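PDB 6UUK: muramoyltetrapeptide carboxypeptidase from Oxalobacter formigenes OXCC13, which probably acts as a serine-type LD-carboxypeptidase of the S66 family, trimming the terminal residue from muramoyl tetrapeptides of the cell wall. Local coordinates for residues D177-F191 and F314-G326. Sequence-based numbering, arbitrary orientation.
Sequences DFTRGDLSAFTLNHF and FGHTKDKVTLPVG
Val321 lays CG1 over one face of the His190 imidazole, 4.1 Å from the ring centroid and 23° off its normal, a CH-pi contact. The same methyl meets the Phe186 ring obliquely, 3.6 Å from CZ, while His190 CD2 rests over one face of that phenyl and Lys320 N lies in its plane at the edge. The Asp319 carboxylate runs nearly parallel to the phenyl but is displaced from its plane. At the Phe191 ring, Thr322 OG1 lies at the edge, in plane; on the Arg180 guanidinium, whose NE donates to Ser176 O, Lys318 CA sits over one face and Asp182 O takes a weak bond from NH1 at the edge.

Deeper in, Thr187 OG1 joins helix 185-196 to the loop before strand 323-325. It donates to Lys318 O (2.6 Å), in the carbonyl plane on a lone pair, and accepts from Lys320 N (2.9 Å, 154° at the hydrogen). With OG1 anti to the carbonyl carbon (chi1 -63°), CG2 is left to pack on Lys320 CG. A valine in its place would probably leave Lys318 O and Lys320 N without their shared mate. One water donates to both Thr187 O and Lys320 O, adding a backbone bridge.

At the helix start, N-cap Ser184 OG accepts from Thr187 N and donates to Asp319 OD1 (2.5 Å), which it meets from above the carboxylate plane. The extended Lys318 reaches Asp182 OD1 in a salt bridge; that of Lys320 NZ with Asp177 OD2 is long (3.5 Å), and this oxygen also accepts from Met173 N.

Chemically, a network of hydroxyls, backbone groups and the Asp319 carboxylate is flanked by one short and one long, weak salt bridge, tethering the loop that carries His316, the predicted charge-relay histidine, to the helix start.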
loop_
_atom_site.group_PDB
_atom_site.type_symbol
_atom_site.label_atom_id
_atom_site.label_comp_id
_atom_site.label_asym_id
_atom_site.label_seq_id
_atom_site.Cartn_x
_atom_site.Cartn_y
_atom_site.Cartn_z
ATOM N N ASP B 177 -12.232 -10.477 -19.137
ATOM C CA ASP B 177 -13.054 -11.669 -18.981
ATOM C C ASP B 177 -14.120 -11.820 -20.054
ATOM O O ASP B 177 -14.545 -12.944 -20.326
ATOM C CB ASP B 177 -13.727 -11.675 -17.603
ATOM C CG ASP B 177 -12.727 -11.796 -16.470
ATOM O OD1 ASP B 177 -11.968 -12.788 -16.450
ATOM O OD2 ASP B 177 -12.690 -10.894 -15.608
ATOM N N PHE B 178 -14.559 -10.720 -20.668
ATOM C CA PHE B 178 -15.494 -10.773 -21.782
ATOM C C PHE B 178 -14.926 -10.231 -23.084
ATOM O O PHE B 178 -15.483 -10.529 -24.147
ATOM C CB PHE B 178 -16.781 -10.004 -21.447
ATOM C CG PHE B 178 -17.586 -10.620 -20.338
ATOM C CD1 PHE B 178 -18.398 -11.716 -20.581
ATOM C CD2 PHE B 178 -17.536 -10.100 -19.055
ATOM C CE1 PHE B 178 -19.141 -12.286 -19.563
ATOM C CE2 PHE B 178 -18.278 -10.664 -18.033
ATOM C CZ PHE B 178 -19.080 -11.759 -18.288
ATOM N N THR B 179 -13.845 -9.451 -23.037
ATOM C CA THR B 179 -13.218 -8.930 -24.244
ATOM C C THR B 179 -12.206 -9.888 -24.855
ATOM O O THR B 179 -11.899 -9.764 -26.046
ATOM C CB THR B 179 -12.516 -7.598 -23.953
ATOM O OG1 THR B 179 -11.621 -7.760 -22.847
ATOM C CG2 THR B 179 -13.531 -6.515 -23.628
ATOM N N ARG B 180 -11.682 -10.829 -24.078
ATOM C CA ARG B 180 -10.661 -11.731 -24.589
ATOM C C ARG B 180 -11.259 -12.737 -25.566
ATOM O O ARG B 180 -12.407 -13.168 -25.432
ATOM C CB ARG B 180 -9.977 -12.470 -23.440
ATOM C CG ARG B 180 -10.931 -13.234 -22.535
ATOM C CD ARG B 180 -10.190 -14.308 -21.759
ATOM N NE ARG B 180 -9.039 -13.771 -21.040
ATOM C CZ ARG B 180 -8.000 -14.499 -20.649
ATOM N NH1 ARG B 180 -7.958 -15.796 -20.919
ATOM N NH2 ARG B 180 -6.995 -13.930 -19.997
ATOM N N GLY B 181 -10.461 -13.105 -26.572
ATOM C CA GLY B 181 -10.862 -14.151 -27.494
ATOM C C GLY B 181 -10.739 -15.552 -26.940
ATOM O O GLY B 181 -11.446 -16.454 -27.400
ATOM N N ASP B 182 -9.859 -15.753 -25.961
ATOM C CA ASP B 182 -9.703 -17.049 -25.302
ATOM C C ASP B 182 -10.605 -17.119 -24.068
ATOM O O ASP B 182 -10.154 -17.226 -22.927
ATOM C CB ASP B 182 -8.238 -17.283 -24.944
ATOM C CG ASP B 182 -7.923 -18.743 -24.667
ATOM O OD1 ASP B 182 -8.541 -19.335 -23.759
ATOM O OD2 ASP B 182 -7.052 -19.303 -25.365
ATOM N N LEU B 183 -11.912 -17.049 -24.328
ATOM C CA LEU B 183 -12.896 -17.000 -23.256
ATOM C C LEU B 183 -12.807 -18.238 -22.372
ATOM O O LEU B 183 -12.549 -19.348 -22.847
ATOM C CB LEU B 183 -14.305 -16.871 -23.837
ATOM C CG LEU B 183 -14.664 -15.521 -24.461
ATOM C CD1 LEU B 183 -16.033 -15.580 -25.118
ATOM C CD2 LEU B 183 -14.622 -14.424 -23.410
ATOM N N SER B 184 -13.024 -18.038 -21.076
ATOM C CA SER B 184 -12.933 -19.102 -20.085
ATOM C C SER B 184 -14.335 -19.580 -19.731
ATOM O O SER B 184 -15.153 -18.802 -19.230
ATOM C CB SER B 184 -12.203 -18.617 -18.832
ATOM O OG SER B 184 -12.174 -19.625 -17.837
ATOM N N ALA B 185 -14.608 -20.861 -19.992
ATOM C CA ALA B 185 -15.882 -21.435 -19.578
ATOM C C ALA B 185 -15.976 -21.543 -18.063
ATOM O O ALA B 185 -17.070 -21.425 -17.501
ATOM C CB ALA B 185 -16.080 -22.805 -20.226
ATOM N N PHE B 186 -14.845 -21.762 -17.388
ATOM C CA PHE B 186 -14.850 -21.841 -15.931
ATOM C C PHE B 186 -15.284 -20.521 -15.308
ATOM O O PHE B 186 -16.058 -20.503 -14.344
ATOM C CB PHE B 186 -13.462 -22.246 -15.431
ATOM C CG PHE B 186 -13.348 -22.325 -13.934
ATOM C CD1 PHE B 186 -12.935 -21.226 -13.196
ATOM C CD2 PHE B 186 -13.639 -23.502 -13.265
ATOM C CE1 PHE B 186 -12.825 -21.298 -11.821
ATOM C CE2 PHE B 186 -13.529 -23.579 -11.890
ATOM C CZ PHE B 186 -13.122 -22.475 -11.168
ATOM N N THR B 187 -14.797 -19.402 -15.848
ATOM C CA THR B 187 -15.127 -18.099 -15.279
ATOM C C THR B 187 -16.569 -17.711 -15.585
ATOM O O THR B 187 -17.303 -17.260 -14.697
ATOM C CB THR B 187 -14.163 -17.037 -15.811
ATOM O OG1 THR B 187 -12.828 -17.345 -15.388
ATOM C CG2 THR B 187 -14.548 -15.658 -15.296
ATOM N N LEU B 188 -16.996 -17.888 -16.837
ATOM C CA LEU B 188 -18.322 -17.429 -17.238
ATOM C C LEU B 188 -19.429 -18.295 -16.649
ATOM O O LEU B 188 -20.507 -17.781 -16.327
ATOM C CB LEU B 188 -18.425 -17.392 -18.764
ATOM C CG LEU B 188 -18.025 -16.091 -19.471
ATOM C CD1 LEU B 188 -16.614 -15.652 -19.100
ATOM C CD2 LEU B 188 -18.158 -16.241 -20.979
ATOM N N ASN B 189 -19.191 -19.600 -16.499
ATOM C CA ASN B 189 -20.211 -20.471 -15.924
ATOM C C ASN B 189 -20.329 -20.276 -14.417
ATOM O O ASN B 189 -21.435 -20.324 -13.868
ATOM C CB ASN B 189 -19.907 -21.933 -16.254
ATOM C CG ASN B 189 -19.957 -22.216 -17.743
ATOM O OD1 ASN B 189 -20.002 -21.297 -18.561
ATOM N ND2 ASN B 189 -19.943 -23.494 -18.104
ATOM N N HIS B 190 -19.203 -20.061 -13.731
ATOM C CA HIS B 190 -19.260 -19.763 -12.304
ATOM C C HIS B 190 -19.906 -18.409 -12.042
ATOM O O HIS B 190 -20.533 -18.215 -10.994
ATOM C CB HIS B 190 -17.860 -19.807 -11.693
ATOM C CG HIS B 190 -17.432 -21.172 -11.254
ATOM N ND1 HIS B 190 -17.574 -21.614 -9.956
ATOM C CD2 HIS B 190 -16.862 -22.192 -11.938
ATOM C CE1 HIS B 190 -17.112 -22.848 -9.860
ATOM N NE2 HIS B 190 -16.675 -23.223 -11.048
ATOM N N PHE B 191 -19.767 -17.466 -12.975
ATOM C CA PHE B 191 -20.393 -16.158 -12.808
ATOM C C PHE B 191 -21.904 -16.248 -12.982
ATOM O O PHE B 191 -22.664 -15.743 -12.148
ATOM C CB PHE B 191 -19.792 -15.159 -13.797
ATOM C CG PHE B 191 -20.544 -13.861 -13.882
ATOM C CD1 PHE B 191 -20.463 -12.928 -12.863
ATOM C CD2 PHE B 191 -21.329 -13.574 -14.986
ATOM C CE1 PHE B 191 -21.155 -11.734 -12.940
ATOM C CE2 PHE B 191 -22.024 -12.383 -15.070
ATOM C CZ PHE B 191 -21.937 -11.461 -14.046
ATOM N N PHE B 314 -8.975 -17.743 -7.270
ATOM C CA PHE B 314 -9.484 -16.410 -7.547
ATOM C C PHE B 314 -8.319 -15.436 -7.646
ATOM O O PHE B 314 -7.376 -15.499 -6.854
ATOM C CB PHE B 314 -10.470 -15.948 -6.470
ATOM C CG PHE B 314 -10.979 -14.554 -6.681
ATOM C CD1 PHE B 314 -11.959 -14.298 -7.624
ATOM C CD2 PHE B 314 -10.477 -13.498 -5.940
ATOM C CE1 PHE B 314 -12.428 -13.017 -7.826
ATOM C CE2 PHE B 314 -10.942 -12.215 -6.136
ATOM C CZ PHE B 314 -11.919 -11.973 -7.080
ATOM N N GLY B 315 -8.400 -14.539 -8.620
ATOM C CA GLY B 315 -7.361 -13.550 -8.833
ATOM C C GLY B 315 -7.436 -13.012 -10.251
ATOM O O GLY B 315 -8.464 -13.128 -10.918
ATOM N N HIS B 316 -6.326 -12.426 -10.688
ATOM C CA HIS B 316 -6.224 -11.924 -12.058
ATOM C C HIS B 316 -5.782 -13.026 -13.012
ATOM O O HIS B 316 -4.827 -12.877 -13.773
ATOM C CB HIS B 316 -5.275 -10.735 -12.117
ATOM C CG HIS B 316 -5.726 -9.562 -11.303
ATOM N ND1 HIS B 316 -5.749 -9.572 -9.926
ATOM C CD2 HIS B 316 -6.167 -8.338 -11.678
ATOM C CE1 HIS B 316 -6.186 -8.406 -9.485
ATOM N NE2 HIS B 316 -6.447 -7.638 -10.528
ATOM N N THR B 317 -6.488 -14.151 -12.966
ATOM C CA THR B 317 -6.215 -15.298 -13.815
ATOM C C THR B 317 -7.361 -15.501 -14.795
ATOM O O THR B 317 -8.444 -14.926 -14.649
ATOM C CB THR B 317 -6.012 -16.566 -12.978
ATOM O OG1 THR B 317 -7.185 -16.817 -12.192
ATOM C CG2 THR B 317 -4.818 -16.406 -12.049
ATOM N N LYS B 318 -7.106 -16.327 -15.811
ATOM C CA LYS B 318 -8.148 -16.643 -16.783
ATOM C C LYS B 318 -9.330 -17.329 -16.110
ATOM O O LYS B 318 -10.487 -16.953 -16.328
ATOM C CB LYS B 318 -7.579 -17.520 -17.898
ATOM C CG LYS B 318 -8.644 -18.175 -18.762
ATOM C CD LYS B 318 -8.029 -19.061 -19.830
ATOM C CE LYS B 318 -9.102 -19.804 -20.606
ATOM N NZ LYS B 318 -8.517 -20.646 -21.682
ATOM N N ASP B 319 -9.057 -18.338 -15.287
ATOM C CA ASP B 319 -10.097 -19.047 -14.554
ATOM C C ASP B 319 -10.242 -18.438 -13.164
ATOM O O ASP B 319 -9.307 -18.483 -12.360
ATOM C CB ASP B 319 -9.773 -20.537 -14.456
ATOM C CG ASP B 319 -10.050 -21.277 -15.746
ATOM O OD1 ASP B 319 -10.067 -20.630 -16.815
ATOM O OD2 ASP B 319 -10.267 -22.505 -15.689
ATOM N N LYS B 320 -11.413 -17.868 -12.890
ATOM C CA LYS B 320 -11.706 -17.282 -11.592
ATOM C C LYS B 320 -13.155 -17.570 -11.233
ATOM O O LYS B 320 -13.987 -17.854 -12.098
ATOM C CB LYS B 320 -11.446 -15.769 -11.579
ATOM C CG LYS B 320 -12.457 -14.962 -12.378
ATOM C CD LYS B 320 -12.085 -13.490 -12.417
ATOM C CE LYS B 320 -10.786 -13.273 -13.171
ATOM N NZ LYS B 320 -10.385 -11.841 -13.200
ATOM N N VAL B 321 -13.450 -17.496 -9.940
ATOM C CA VAL B 321 -14.794 -17.722 -9.433
ATOM C C VAL B 321 -15.389 -16.390 -8.997
ATOM O O VAL B 321 -14.689 -15.386 -8.830
ATOM C CB VAL B 321 -14.812 -18.736 -8.270
ATOM C CG1 VAL B 321 -14.346 -20.102 -8.748
ATOM C CG2 VAL B 321 -13.944 -18.242 -7.123
ATOM N N THR B 322 -16.706 -16.389 -8.813
ATOM C CA THR B 322 -17.437 -15.221 -8.338
ATOM C C THR B 322 -17.732 -15.415 -6.855
ATOM O O THR B 322 -18.502 -16.305 -6.479
ATOM C CB THR B 322 -18.724 -15.016 -9.135
ATOM O OG1 THR B 322 -18.399 -14.724 -10.499
ATOM C CG2 THR B 322 -19.530 -13.864 -8.554
ATOM N N LEU B 323 -17.116 -14.586 -6.016
ATOM C CA LEU B 323 -17.241 -14.706 -4.570
ATOM C C LEU B 323 -18.161 -13.619 -4.040
ATOM O O LEU B 323 -17.833 -12.428 -4.153
ATOM C CB LEU B 323 -15.870 -14.615 -3.902
ATOM C CG LEU B 323 -14.875 -15.713 -4.278
ATOM C CD1 LEU B 323 -13.535 -15.494 -3.592
ATOM C CD2 LEU B 323 -15.436 -17.085 -3.934
ATOM N N PRO B 324 -19.313 -13.973 -3.466
ATOM C CA PRO B 324 -20.198 -12.952 -2.888
ATOM C C PRO B 324 -19.593 -12.290 -1.660
ATOM O O PRO B 324 -19.581 -12.878 -0.574
ATOM C CB PRO B 324 -21.464 -13.743 -2.529
ATOM C CG PRO B 324 -21.385 -14.999 -3.344
ATOM C CD PRO B 324 -19.928 -15.310 -3.452
ATOM N N VAL B 325 -19.088 -11.069 -1.822
ATOM C CA VAL B 325 -18.534 -10.328 -0.694
ATOM C C VAL B 325 -19.674 -9.903 0.221
ATOM O O VAL B 325 -20.577 -9.163 -0.189
ATOM C CB VAL B 325 -17.725 -9.119 -1.174
ATOM C CG1 VAL B 325 -17.310 -8.260 0.009
ATOM C CG2 VAL B 325 -16.505 -9.578 -1.956
ATOM N N GLY B 326 -19.637 -10.367 1.468
ATOM C CA GLY B 326 -20.690 -10.108 2.425
ATOM C C GLY B 326 -21.601 -11.285 2.694
ATOM O O GLY B 326 -22.469 -11.186 3.570
HETATM O O HOH W 1 -16.161 -16.442 -12.168
#